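PDB 6JWV: 7,8-dihydro-6-hydroxymethylpterin pyrophosphokinase-dihydropteroate synthase from Plasmodium falciparum, which probably catalyses two consecutive folate-pathway steps, ATP-dependent diphosphorylation of 6-hydroxymethyl-7,8-dihydropterin and condensation of the resulting diphosphate with 4-aminobenzoate to dihydropteroate. Local coordinates for residues Ile8-Asn13 with Phe173-Leu178; Glu56-Tyr61 with Thr160-Asn165; Lys476-Ile481 with Leu497-Asn502; Leu528-Gly533 with Phe580-Asp585. The protein carries 1 engineered substitution. All coordinates share one frame; numbering follows the deposited sequence.

Contact 1. Residues Ile8-Asn13 with Phe173-Leu178; sequences ILSEEN and FVNDPL
Asn175 reaches from the turn before helix 177-190 to two backbone carbonyls of Ile8-Asn13, while the neighbouring Asp176 lies against the side chain of Ile8. Followed outward, the Asn175 side chain begins at CB, which passes 4.1 Å from Ile8 O. Its CG stands beside the backbone N and anti to the carbonyl carbon (chi1 -75°), and this turns the amide toward the N-terminal loop. At the tip, ND2 donates to Ser10 O over 3.2 Å, tilted out of that carbonyl's plane, and makes a second, weak but nearly straight bond to Ile8 O at 3.4 Å. OD1 ends 3.7 Å from Glu12 O. Asparagine suits this place because a short side chain with an NH2 group can serve two carbonyls of an irregular loop.

Asp176 serves its own helix instead. It is the N-cap of helix 177-190: OD2 accepts weakly from Leu178 N at 2.8 Å, and OD1 takes a bond from Ser179 OG. Pro177, at the first helical position, has no N-H that would need a partner. Ile8 crosses the carboxylate at about a right angle, with CD1 3.6 Å from Asp176 OD2, and its CD1 then meets Leu178 CD2 at 4.2 Å. Met230 of helix 228-238 also packs on Ile8. The Leu178 side chain also comes near Ile313, an ATP-binding residue.

The chemistry implies a modest tie of the loop before strand 16-24 to this helix start in the pyrophosphokinase part: a neutral amide provides the polar link, and the carboxylate is spent on capping the helix.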
# COMPACT_ATOMS: atom_id res chain seq x y z
N ILE A 8 41.39 22.95 -38.81
CA ILE A 8 40.60 21.90 -38.16
C ILE A 8 41.53 20.83 -37.56
O ILE A 8 41.17 20.14 -36.60
CB ILE A 8 39.52 21.34 -39.13
CG1 ILE A 8 38.34 20.73 -38.37
CG2 ILE A 8 40.10 20.36 -40.14
CD1 ILE A 8 37.04 20.66 -39.14
N LEU A 9 42.75 20.73 -38.10
CA LEU A 9 43.77 19.79 -37.64
C LEU A 9 44.83 20.42 -36.74
O LEU A 9 45.77 19.74 -36.33
CB LEU A 9 44.45 19.11 -38.83
CG LEU A 9 43.67 18.18 -39.76
CD1 LEU A 9 44.54 17.84 -40.95
CD2 LEU A 9 43.19 16.92 -39.05
N SER A 10 44.66 21.71 -36.45
CA SER A 10 45.61 22.52 -35.65
C SER A 10 46.06 21.82 -34.37
O SER A 10 45.23 21.40 -33.56
CB SER A 10 45.01 23.90 -35.32
OG SER A 10 43.85 23.78 -34.52
N GLU A 11 47.38 21.70 -34.22
CA GLU A 11 48.01 20.91 -33.15
C GLU A 11 47.75 21.40 -31.71
O GLU A 11 48.15 20.72 -30.75
CB GLU A 11 49.52 20.70 -33.41
CG GLU A 11 50.36 21.96 -33.66
CD GLU A 11 51.87 21.72 -33.60
OE1 GLU A 11 52.34 20.59 -33.85
OE2 GLU A 11 52.60 22.68 -33.29
N GLU A 12 47.08 22.55 -31.57
CA GLU A 12 46.68 23.13 -30.27
C GLU A 12 45.82 22.16 -29.44
O GLU A 12 44.63 21.95 -29.73
CB GLU A 12 46.00 24.50 -30.45
CG GLU A 12 44.85 24.55 -31.46
CD GLU A 12 43.95 25.78 -31.37
OE1 GLU A 12 43.91 26.45 -30.31
OE2 GLU A 12 43.26 26.08 -32.37
N ASN A 13 46.43 21.57 -28.41
CA ASN A 13 45.77 20.58 -27.55
C ASN A 13 44.70 21.23 -26.66
O ASN A 13 44.98 22.03 -25.77
CB ASN A 13 46.79 19.74 -26.75
CG ASN A 13 47.69 20.57 -25.84
OD1 ASN A 13 47.97 21.75 -26.09
ND2 ASN A 13 48.16 19.95 -24.76
N PHE A 173 39.00 15.58 -26.20
CA PHE A 173 40.25 16.14 -26.75
C PHE A 173 40.12 16.44 -28.25
O PHE A 173 41.03 16.98 -28.87
CB PHE A 173 41.45 15.21 -26.51
CG PHE A 173 41.16 13.75 -26.77
CD1 PHE A 173 40.80 13.31 -28.05
CD2 PHE A 173 41.25 12.83 -25.74
CE1 PHE A 173 40.51 11.97 -28.28
CE2 PHE A 173 40.97 11.49 -25.97
CZ PHE A 173 40.60 11.06 -27.24
N VAL A 174 38.98 16.06 -28.82
CA VAL A 174 38.69 16.31 -30.23
C VAL A 174 38.43 17.81 -30.34
O VAL A 174 37.80 18.39 -29.46
CB VAL A 174 37.51 15.45 -30.72
CG1 VAL A 174 37.28 15.63 -32.21
CG2 VAL A 174 37.77 13.97 -30.42
N ASN A 175 38.97 18.41 -31.41
CA ASN A 175 38.99 19.87 -31.57
C ASN A 175 37.65 20.55 -31.77
O ASN A 175 37.45 21.66 -31.28
CB ASN A 175 39.92 20.26 -32.73
CG ASN A 175 41.39 20.15 -32.36
OD1 ASN A 175 41.76 20.08 -31.18
ND2 ASN A 175 42.24 20.17 -33.37
N ASP A 176 36.73 19.90 -32.49
CA ASP A 176 35.47 20.52 -32.91
C ASP A 176 34.33 19.51 -33.13
O ASP A 176 34.60 18.31 -33.31
CB ASP A 176 35.70 21.32 -34.20
CG ASP A 176 36.09 20.43 -35.37
OD1 ASP A 176 37.30 20.16 -35.50
OD2 ASP A 176 35.20 19.99 -36.14
N PRO A 177 33.06 19.99 -33.15
CA PRO A 177 31.91 19.12 -33.42
C PRO A 177 32.00 18.30 -34.71
O PRO A 177 31.49 17.17 -34.75
CB PRO A 177 30.74 20.10 -33.53
CG PRO A 177 31.17 21.33 -32.85
CD PRO A 177 32.65 21.34 -32.73
N LEU A 178 32.62 18.85 -35.76
CA LEU A 178 32.59 18.18 -37.06
C LEU A 178 33.58 17.02 -37.09
O LEU A 178 33.24 15.93 -37.51
CB LEU A 178 32.80 19.16 -38.23
CG LEU A 178 32.83 18.57 -39.65
CD1 LEU A 178 31.50 17.98 -40.07
CD2 LEU A 178 33.26 19.64 -40.64

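Contact 2. Residues Glu56-Tyr61 with Thr160-Asn165; sequences ETVPEY and TSYFYN. With PH2 (2-amino-6-hydroxymethyl-7,8-dihydro-3H-pteridin-4-one), chain D.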
# COMPACT_ATOMS: atom_id res chain seq x y z
N GLU A 56 13.99 2.74 -21.67
CA GLU A 56 13.14 2.16 -22.71
C GLU A 56 12.16 3.23 -23.15
O GLU A 56 11.30 3.66 -22.37
CB GLU A 56 12.37 0.94 -22.20
CG GLU A 56 11.56 0.23 -23.27
CD GLU A 56 10.82 -0.97 -22.74
OE1 GLU A 56 9.75 -0.78 -22.12
OE2 GLU A 56 11.32 -2.10 -22.93
N THR A 57 12.31 3.67 -24.39
CA THR A 57 11.57 4.84 -24.86
C THR A 57 10.75 4.61 -26.13
O THR A 57 11.20 3.94 -27.06
CB THR A 57 12.52 6.04 -25.07
OG1 THR A 57 11.99 6.88 -26.09
CG2 THR A 57 13.85 5.60 -25.54
N VAL A 58 9.54 5.17 -26.14
CA VAL A 58 8.62 5.14 -27.30
C VAL A 58 9.25 5.92 -28.46
O VAL A 58 9.81 7.00 -28.23
CB VAL A 58 7.20 5.69 -26.92
CG1 VAL A 58 6.33 5.98 -28.14
CG2 VAL A 58 6.49 4.71 -26.01
N PRO A 59 9.19 5.36 -29.70
CA PRO A 59 9.71 6.00 -30.92
C PRO A 59 9.12 7.38 -31.19
O PRO A 59 7.91 7.58 -31.01
CB PRO A 59 9.29 5.03 -32.03
CG PRO A 59 9.34 3.71 -31.35
CD PRO A 59 8.79 3.97 -29.98
N GLU A 60 9.98 8.30 -31.60
CA GLU A 60 9.56 9.67 -31.86
C GLU A 60 10.02 10.12 -33.25
O GLU A 60 10.86 11.03 -33.39
CB GLU A 60 10.05 10.62 -30.75
CG GLU A 60 9.29 10.48 -29.44
CD GLU A 60 9.75 11.48 -28.39
OE1 GLU A 60 10.83 11.26 -27.79
OE2 GLU A 60 9.01 12.47 -28.17
N TYR A 61 9.47 9.45 -34.26
CA TYR A 61 9.67 9.81 -35.66
C TYR A 61 8.92 11.09 -36.04
O TYR A 61 9.43 11.91 -36.81
CB TYR A 61 9.28 8.66 -36.59
CG TYR A 61 10.11 7.41 -36.42
CD1 TYR A 61 11.43 7.33 -36.90
CD2 TYR A 61 9.58 6.28 -35.78
CE1 TYR A 61 12.19 6.18 -36.75
CE2 TYR A 61 10.33 5.12 -35.62
CZ TYR A 61 11.64 5.07 -36.10
OH TYR A 61 12.39 3.93 -35.94
N THR A 160 7.83 -0.29 -35.12
CA THR A 160 7.16 -0.53 -33.83
C THR A 160 8.18 -0.54 -32.69
O THR A 160 7.98 0.16 -31.69
CB THR A 160 6.37 -1.86 -33.81
OG1 THR A 160 5.59 -1.99 -35.00
CG2 THR A 160 5.45 -1.95 -32.58
N SER A 161 9.25 -1.32 -32.86
CA SER A 161 10.25 -1.61 -31.82
C SER A 161 10.69 -0.38 -31.01
O SER A 161 10.95 0.68 -31.58
CB SER A 161 11.47 -2.30 -32.45
OG SER A 161 12.41 -2.71 -31.48
N TYR A 162 10.74 -0.54 -29.68
CA TYR A 162 11.20 0.49 -28.73
C TYR A 162 12.66 0.92 -28.92
O TYR A 162 13.49 0.13 -29.39
CB TYR A 162 11.13 -0.06 -27.31
CG TYR A 162 9.80 -0.01 -26.63
CD1 TYR A 162 9.27 1.21 -26.18
CD2 TYR A 162 9.10 -1.19 -26.36
CE1 TYR A 162 8.05 1.25 -25.53
CE2 TYR A 162 7.88 -1.16 -25.71
CZ TYR A 162 7.36 0.06 -25.29
OH TYR A 162 6.15 0.09 -24.65
N PHE A 163 12.97 2.16 -28.54
CA PHE A 163 14.35 2.63 -28.46
C PHE A 163 14.93 2.48 -27.05
O PHE A 163 14.21 2.57 -26.04
CB PHE A 163 14.49 4.08 -28.93
CG PHE A 163 14.30 4.25 -30.40
CD1 PHE A 163 13.02 4.42 -30.95
CD2 PHE A 163 15.40 4.23 -31.26
CE1 PHE A 163 12.85 4.57 -32.32
CE2 PHE A 163 15.24 4.37 -32.63
CZ PHE A 163 13.96 4.55 -33.16
N TYR A 164 16.22 2.21 -27.01
CA TYR A 164 16.95 2.10 -25.76
C TYR A 164 17.97 3.21 -25.74
O TYR A 164 18.96 3.15 -26.47
CB TYR A 164 17.50 0.67 -25.55
CG TYR A 164 16.31 -0.23 -25.36
CD1 TYR A 164 15.65 -0.78 -26.48
CD2 TYR A 164 15.75 -0.43 -24.09
CE1 TYR A 164 14.50 -1.55 -26.33
CE2 TYR A 164 14.61 -1.20 -23.93
CZ TYR A 164 13.98 -1.75 -25.05
OH TYR A 164 12.85 -2.51 -24.91
N ASN A 165 17.66 4.25 -24.95
CA ASN A 165 18.39 5.52 -24.97
C ASN A 165 19.25 5.78 -23.74
O ASN A 165 18.95 5.29 -22.64
CB ASN A 165 17.41 6.69 -25.15
CG ASN A 165 16.99 6.88 -26.59
OD1 ASN A 165 15.80 6.82 -26.91
ND2 ASN A 165 17.96 7.10 -27.48
N1 PH2 D . 15.91 8.10 -32.88
C2 PH2 D . 15.37 8.33 -34.11
C3 PH2 D . 13.86 8.38 -34.33
N4 PH2 D . 13.09 8.17 -33.10
N5 PH2 D . 12.91 7.73 -30.81
C6 PH2 D . 13.47 7.50 -29.60
N6 PH2 D . 12.66 7.30 -28.53
N7 PH2 D . 14.80 7.45 -29.42
C8 PH2 D . 15.67 7.64 -30.42
O8 PH2 D . 16.89 7.59 -30.19
C9 PH2 D . 15.14 7.90 -31.79
C10 PH2 D . 13.66 7.94 -31.91
C11 PH2 D . 16.23 8.55 -35.35
O4 PH2 D . 17.63 8.34 -35.10
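Phe163 and Tyr61 meet edge to face, the edge of Phe163 toward the face of Tyr61 with ring planes 63° apart, and both also touch the bound dihydropterin PH2. Phe163 stacks on one face of the pterin, its CD1 3.3 Å from PH2 N5, and Tyr61 meets the rim from the same side, CE1 coming within 3.7 Å of PH2 C3. An aromatic floor of this kind fits the pterin pocket of HPPK.

Polar atoms of the first shell read the rim of the pterin. Val58 O accepts from N6 at 2.9 Å and Glu60 N donates to N5 at 3.1 Å. The amide of Asn165 turns ND2 to O8 at 3.0 Å and OD1 to N7, although the place of OD1 is less sure; asparagine offers just this donor-acceptor pair, and Leu22 O holds ND2 as well.

The next layer is where two neighbouring inner strands of the antiparallel sheet end and begin. Thr57 and Phe163 form a hydrogen-bonded pair, with Thr57 N giving to Phe163 O at 2.7 Å and Phe163 N returning a bond to Thr57 O at 2.9 Å. Pro59 CB abuts the edge of the Phe163 ring at 3.6 Å. On the other face of the sheet, Tyr164 OH donates to Glu56 OE2, which Tyr384 also binds. The extended chain of Glu56 lays CG over the face of the Tyr162 ring, a CH-pi contact, and its carboxylate stacks almost parallel to that ring.

Donors thus face the ring N5 and the oxo group, and acceptors face the amino group and N7, a complementarity that would select the pterin's amide-like edge.

Contact 3. Residues Lys476-Ile481 with Leu497-Asn502; sequences KPIISI and LVDILN. With XTZ (4-{[(2-amino-4-oxo-3,4,7,8-tetrahydropteridin-6-yl)methyl]amino}-N-(1,3-thiazol-2-yl)benzenesulfonamide), chain C.
Val498 CG1 packs against Ile481 CG2 and Ile479 CG2, at 3.8 Å each, on the tight side of two parallel strands. This is the helix-covered face of the barrel: helix 486-494 brings Phe489 and Cys492 to Ile481, and helix 448-464 adds Leu456 and Val452. Beta-branched Ile and Val suit it, filling the space beside an extended backbone. Strands 478-482 and 500-503 with the helix between them form a beta-alpha-beta unit of the TIM barrel of the dihydropteroate synthase part. Ile481 N donates to Ile500 O at 2.9 Å, and Asn502 N donates to Ile481 O. Nearer the start, Ile479 O accepts from both Asp499 N and Ile500 N.

The wetter side lies at that beginning of the strands, where Asp499 is only partly buried. With CG beside the backbone N (chi1 -48°), the carboxylate reaches Ile478 and Ile479. There OD2 receives Ile479 N on its anti side at 2.8 Å, a nearly straight bond of 170°. A water fills the remaining step, donating to Pro477 O and to Asp499 OD2.

At the far, C-terminal end the amide of Asn502 faces the pterin of XTZ, a pterin joined to a thiazolyl benzenesulfonamide. OD1 accepts from XTZ N1 at 2.8 Å, and ND2 donates to XTZ N3 at 3.1 Å. Asp430 holds ND2 too, and also binds Ser480 OG.

Asparagine's two-headed amide therefore matches an amino group beside a ring nitrogen, with Asp430 probably fixing which way round it sits, while at the opposite end a carboxylate and water satisfy the strand backbone.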
# COMPACT_ATOMS: atom_id res chain seq x y z
N LYS A 476 21.29 -18.54 -14.02
CA LYS A 476 22.43 -18.25 -13.16
C LYS A 476 22.13 -17.09 -12.22
O LYS A 476 21.55 -16.08 -12.64
CB LYS A 476 23.68 -17.94 -13.98
CG LYS A 476 24.97 -18.17 -13.20
CD LYS A 476 26.17 -18.09 -14.11
CE LYS A 476 27.45 -18.24 -13.30
NZ LYS A 476 28.65 -18.02 -14.16
N PRO A 477 22.51 -17.24 -10.94
CA PRO A 477 22.34 -16.09 -10.08
C PRO A 477 23.42 -15.05 -10.36
O PRO A 477 24.53 -15.38 -10.83
CB PRO A 477 22.50 -16.66 -8.68
CG PRO A 477 23.42 -17.82 -8.88
CD PRO A 477 23.03 -18.41 -10.20
N ILE A 478 23.05 -13.80 -10.12
CA ILE A 478 23.98 -12.71 -10.05
C ILE A 478 24.77 -12.86 -8.73
O ILE A 478 24.20 -13.23 -7.68
CB ILE A 478 23.20 -11.39 -10.18
CG1 ILE A 478 22.61 -11.31 -11.60
CG2 ILE A 478 24.07 -10.18 -9.84
CD1 ILE A 478 21.32 -10.52 -11.70
N ILE A 479 26.08 -12.63 -8.81
CA ILE A 479 26.96 -12.77 -7.65
C ILE A 479 27.43 -11.39 -7.20
O ILE A 479 28.12 -10.65 -7.93
CB ILE A 479 28.19 -13.70 -7.91
CG1 ILE A 479 27.77 -15.10 -8.40
CG2 ILE A 479 29.07 -13.82 -6.67
CD1 ILE A 479 26.91 -15.89 -7.43
N SER A 480 27.06 -11.07 -5.97
CA SER A 480 27.50 -9.86 -5.34
C SER A 480 28.51 -10.19 -4.23
O SER A 480 28.27 -11.07 -3.41
CB SER A 480 26.27 -9.14 -4.80
OG SER A 480 26.55 -8.51 -3.57
N ILE A 481 29.64 -9.48 -4.20
CA ILE A 481 30.60 -9.61 -3.07
C ILE A 481 30.59 -8.41 -2.10
O ILE A 481 30.85 -7.29 -2.48
CB ILE A 481 32.04 -9.98 -3.53
CG1 ILE A 481 32.94 -10.24 -2.31
CG2 ILE A 481 32.58 -8.92 -4.50
CD1 ILE A 481 34.28 -10.84 -2.61
N LEU A 497 34.59 -14.13 -10.96
CA LEU A 497 33.84 -14.78 -9.89
C LEU A 497 32.63 -13.99 -9.41
O LEU A 497 31.77 -14.55 -8.73
CB LEU A 497 34.75 -15.07 -8.70
CG LEU A 497 36.09 -15.76 -8.96
CD1 LEU A 497 36.92 -15.80 -7.69
CD2 LEU A 497 35.87 -17.15 -9.55
N VAL A 498 32.59 -12.69 -9.71
CA VAL A 498 31.54 -11.81 -9.19
C VAL A 498 30.96 -10.89 -10.26
O VAL A 498 31.59 -10.67 -11.30
CB VAL A 498 32.00 -10.98 -7.97
CG1 VAL A 498 32.38 -11.88 -6.80
CG2 VAL A 498 33.12 -10.02 -8.34
N ASP A 499 29.75 -10.38 -10.01
CA ASP A 499 29.14 -9.37 -10.87
C ASP A 499 29.02 -7.98 -10.21
O ASP A 499 29.17 -6.97 -10.89
CB ASP A 499 27.77 -9.83 -11.36
CG ASP A 499 27.79 -11.25 -11.92
OD1 ASP A 499 28.53 -11.50 -12.89
OD2 ASP A 499 27.07 -12.13 -11.38
N ILE A 500 28.77 -7.94 -8.90
CA ILE A 500 28.47 -6.69 -8.20
C ILE A 500 29.41 -6.51 -7.02
O ILE A 500 29.74 -7.48 -6.33
CB ILE A 500 27.00 -6.66 -7.69
CG1 ILE A 500 26.02 -6.69 -8.87
CG2 ILE A 500 26.73 -5.43 -6.82
CD1 ILE A 500 24.56 -6.81 -8.50
N LEU A 501 29.82 -5.26 -6.78
CA LEU A 501 30.48 -4.86 -5.55
C LEU A 501 29.48 -4.31 -4.56
O LEU A 501 28.85 -3.30 -4.83
CB LEU A 501 31.53 -3.79 -5.85
CG LEU A 501 32.25 -3.09 -4.69
CD1 LEU A 501 33.07 -4.09 -3.90
CD2 LEU A 501 33.12 -1.97 -5.23
N ASN A 502 29.32 -4.97 -3.41
CA ASN A 502 28.53 -4.42 -2.30
C ASN A 502 29.52 -3.78 -1.33
O ASN A 502 30.16 -4.47 -0.51
CB ASN A 502 27.66 -5.51 -1.65
CG ASN A 502 26.94 -5.03 -0.39
OD1 ASN A 502 26.75 -3.84 -0.15
ND2 ASN A 502 26.52 -5.98 0.43
O3 XTZ C . 22.21 -3.54 5.35
C16 XTZ C . 23.17 -3.96 4.66
N2 XTZ C . 23.33 -3.53 3.40
C3 XTZ C . 24.15 -4.92 5.21
N4 XTZ C . 24.09 -5.41 6.48
C4 XTZ C . 25.04 -6.30 6.91
C15 XTZ C . 26.18 -6.77 6.03
N8 XTZ C . 26.17 -6.20 4.70
C2 XTZ C . 25.24 -5.34 4.28
N3 XTZ C . 25.28 -4.83 3.02
C1 XTZ C . 24.34 -3.94 2.61
N1 XTZ C . 24.40 -3.44 1.36
C5 XTZ C . 25.01 -6.87 8.31
N5 XTZ C . 25.42 -5.88 9.31
C6 XTZ C . 24.69 -5.61 10.43
C14 XTZ C . 24.12 -6.67 11.14
C13 XTZ C . 23.38 -6.42 12.28
C9 XTZ C . 23.17 -5.12 12.75
C8 XTZ C . 23.75 -4.04 12.05
C7 XTZ C . 24.51 -4.28 10.90
S1 XTZ C . 22.30 -4.93 14.09
O1 XTZ C . 20.93 -5.29 13.94
O2 XTZ C . 22.30 -3.54 14.45
N6 XTZ C . 22.93 -5.87 15.25
C10 XTZ C . 22.73 -7.22 15.43
S2 XTZ C . 23.02 -8.05 16.93
C12 XTZ C . 22.56 -9.59 16.27
C11 XTZ C . 22.22 -9.38 14.93
N7 XTZ C . 22.31 -8.09 14.47
O HOH W 1 26.59 -14.64 -12.72

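Contact 4. Residues Leu528-Gly533 with Phe580-Asp585; sequences LMHKRG and FAKKHD. With XTZ (4-{[(2-amino-4-oxo-3,4,7,8-tetrahydropteridin-6-yl)methyl]amino}-N-(1,3-thiazol-2-yl)benzenesulfonamide), chain C; ACT (acetate ion), chain I.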
# COMPACT_ATOMS: atom_id res chain seq x y z
N LEU A 528 25.97 1.10 -3.11
CA LEU A 528 26.53 2.16 -2.24
C LEU A 528 25.74 2.24 -0.95
O LEU A 528 24.57 2.58 -0.97
CB LEU A 528 26.52 3.53 -2.97
CG LEU A 528 27.44 3.73 -4.18
CD1 LEU A 528 27.31 5.12 -4.80
CD2 LEU A 528 28.90 3.40 -3.85
N MET A 529 26.38 1.94 0.17
CA MET A 529 25.69 1.92 1.48
C MET A 529 26.11 3.07 2.38
O MET A 529 27.29 3.42 2.42
CB MET A 529 25.91 0.59 2.22
CG MET A 529 24.77 0.20 3.16
SD MET A 529 25.19 -0.93 4.52
CE MET A 529 26.34 0.09 5.46
N HIS A 530 25.14 3.66 3.09
CA HIS A 530 25.44 4.65 4.13
C HIS A 530 25.74 3.99 5.48
O HIS A 530 24.94 3.20 5.99
CB HIS A 530 24.32 5.68 4.30
CG HIS A 530 24.58 6.65 5.41
ND1 HIS A 530 24.22 6.38 6.72
CD2 HIS A 530 25.21 7.85 5.43
CE1 HIS A 530 24.61 7.38 7.49
NE2 HIS A 530 25.21 8.28 6.74
N LYS A 531 26.91 4.31 6.04
CA LYS A 531 27.25 4.04 7.45
C LYS A 531 28.11 5.16 8.00
O LYS A 531 28.63 5.96 7.24
CB LYS A 531 27.96 2.69 7.62
CG LYS A 531 29.39 2.63 7.12
CD LYS A 531 29.95 1.23 7.30
CE LYS A 531 31.31 1.04 6.63
NZ LYS A 531 32.37 1.97 7.13
N ARG A 532 28.24 5.22 9.32
CA ARG A 532 29.26 6.03 9.99
C ARG A 532 30.16 5.13 10.82
O ARG A 532 29.69 4.17 11.44
CB ARG A 532 28.64 7.07 10.88
CG ARG A 532 28.03 8.25 10.16
CD ARG A 532 27.25 9.05 11.18
NE ARG A 532 26.75 10.33 10.71
CZ ARG A 532 25.93 11.09 11.43
NH1 ARG A 532 25.52 10.68 12.62
NH2 ARG A 532 25.49 12.24 10.96
N GLY A 533 31.46 5.45 10.80
CA GLY A 533 32.47 4.77 11.63
C GLY A 533 32.71 3.31 11.29
O GLY A 533 32.70 2.90 10.12
N PHE A 580 23.21 0.63 10.70
CA PHE A 580 24.60 1.13 10.66
C PHE A 580 24.69 2.61 11.05
O PHE A 580 24.49 3.50 10.20
CB PHE A 580 25.16 0.97 9.25
CG PHE A 580 25.57 -0.43 8.90
CD1 PHE A 580 24.67 -1.28 8.24
CD2 PHE A 580 26.87 -0.87 9.14
CE1 PHE A 580 25.06 -2.55 7.85
CE2 PHE A 580 27.26 -2.13 8.76
CZ PHE A 580 26.36 -2.98 8.12
N ALA A 581 25.01 2.87 12.31
CA ALA A 581 25.01 4.24 12.89
C ALA A 581 23.60 4.88 12.89
O ALA A 581 23.41 6.07 12.53
CB ALA A 581 26.06 5.14 12.25
N LYS A 582 22.63 4.06 13.29
CA LYS A 582 21.26 4.49 13.47
C LYS A 582 20.71 3.80 14.69
O LYS A 582 20.82 2.58 14.82
CB LYS A 582 20.39 4.10 12.26
CG LYS A 582 20.61 4.89 10.98
CD LYS A 582 21.29 4.04 9.93
CE LYS A 582 21.76 4.90 8.77
NZ LYS A 582 22.76 4.18 7.93
N LYS A 583 20.12 4.57 15.60
CA LYS A 583 19.28 3.99 16.65
C LYS A 583 18.07 3.30 16.00
O LYS A 583 17.64 3.69 14.90
CB LYS A 583 18.81 5.10 17.58
CG LYS A 583 19.87 5.68 18.53
CD LYS A 583 19.62 7.16 18.80
CE LYS A 583 18.20 7.51 19.26
NZ LYS A 583 17.63 8.66 18.48
N HIS A 584 17.51 2.29 16.66
CA HIS A 584 16.31 1.58 16.16
C HIS A 584 15.19 2.45 15.57
O HIS A 584 14.68 2.14 14.49
CB HIS A 584 15.76 0.66 17.23
CG HIS A 584 16.76 -0.32 17.74
ND1 HIS A 584 17.94 -0.61 17.07
CD2 HIS A 584 16.75 -1.12 18.83
CE1 HIS A 584 18.61 -1.52 17.74
NE2 HIS A 584 17.91 -1.85 18.81
N ASP A 585 14.82 3.53 16.27
CA ASP A 585 13.79 4.47 15.79
C ASP A 585 14.23 5.10 14.48
O ASP A 585 13.39 5.31 13.59
CB ASP A 585 13.48 5.58 16.81
CG ASP A 585 12.71 5.06 18.04
OD1 ASP A 585 11.67 4.39 17.86
OD2 ASP A 585 13.14 5.34 19.19
O3 XTZ C . 22.21 -3.54 5.35
C16 XTZ C . 23.17 -3.96 4.66
N2 XTZ C . 23.33 -3.53 3.40
C3 XTZ C . 24.15 -4.92 5.21
N4 XTZ C . 24.09 -5.41 6.48
C4 XTZ C . 25.04 -6.30 6.91
C15 XTZ C . 26.18 -6.77 6.03
N8 XTZ C . 26.17 -6.20 4.70
C2 XTZ C . 25.24 -5.34 4.28
N3 XTZ C . 25.28 -4.83 3.02
C1 XTZ C . 24.34 -3.94 2.61
N1 XTZ C . 24.40 -3.44 1.36
C5 XTZ C . 25.01 -6.87 8.31
N5 XTZ C . 25.42 -5.88 9.31
C6 XTZ C . 24.69 -5.61 10.43
C14 XTZ C . 24.12 -6.67 11.14
C13 XTZ C . 23.38 -6.42 12.28
C9 XTZ C . 23.17 -5.12 12.75
C8 XTZ C . 23.75 -4.04 12.05
C7 XTZ C . 24.51 -4.28 10.90
S1 XTZ C . 22.30 -4.93 14.09
O1 XTZ C . 20.93 -5.29 13.94
O2 XTZ C . 22.30 -3.54 14.45
N6 XTZ C . 22.93 -5.87 15.25
C10 XTZ C . 22.73 -7.22 15.43
S2 XTZ C . 23.02 -8.05 16.93
C12 XTZ C . 22.56 -9.59 16.27
C11 XTZ C . 22.22 -9.38 14.93
N7 XTZ C . 22.31 -8.09 14.47
C ACT I . 25.89 11.60 7.47
O ACT I . 26.51 10.61 7.94
OXT ACT I . 25.60 12.59 8.17
CH3 ACT I . 25.46 11.65 6.05
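Met529 and Phe580 make a Met-aromatic contact at the C-terminal rim of the TIM barrel, where strand 525-529 runs out into a loop. Among the apolar contacts, Met529 CE sits over the centre of the Phe580 ring, 3.5 Å from its centroid, with SD obliquely placed. A bend at chi3 (64°) folds the methyl group onto the ring and leaves SD 3.4 Å from XTZ N2. Over the opposite face, offset toward the rim, lies C7 of the benzene ring of XTZ, and Phe580 CZ approaches XTZ N5 at 3.3 Å. The aromatic ring thus has the methionine methyl on one face and the ligand on the other, while SD reaches the pterin directly. Beside it, Lys531 CB touches Phe580 CB, and Arg532 CB meets Ala581 CB at 3.5 Å, where a single methyl lets the two loops draw close.

The hydrogen bonds centre on Lys582. Its NZ gives to His530 ND1 at 2.9 Å, within 2° of the ring plane, and is shared with the carbonyls of Phe580, Gly577 and Ile576. A long lysine can bring one ammonium into such a cluster of acceptors, and it links both loops to the residues just after strand 572-575. Across the imidazole, NE2 donates to an acetate ion, probably from the crystallisation liquor.

Last come the guanidinium contacts: Arg532, extended from CG to NE, bonds this acetate with two nitrogens and forms a cation-pi pair with Tyr544. NE to acetate O and NH2 to acetate OXT both measure 2.8 Å, and acetate O also receives His530 NE2.

The four contacts divide between the two enzymatic parts. Along the chain, contact 2 falls between the two segments of contact 1; contacts 3 and 4 follow in series. Contacts 1 and 2 have centres 33 Å apart and are joined by strand 163-172 of the antiparallel sheet, which leads into helix 177-190; contact 2 holds the pterin and contact 1 lies near the ATP, the side chain of Leu178 about 7 Å from it. Contacts 3 and 4 share the parallel barrel sheet, their strands 500-503 and 525-529 being neighbours, and both touch XTZ. Contacts 2 and 3, their nearest atoms about 17 Å apart, touch different ligands, PH2 and XTZ, so the two pterin sites are separate.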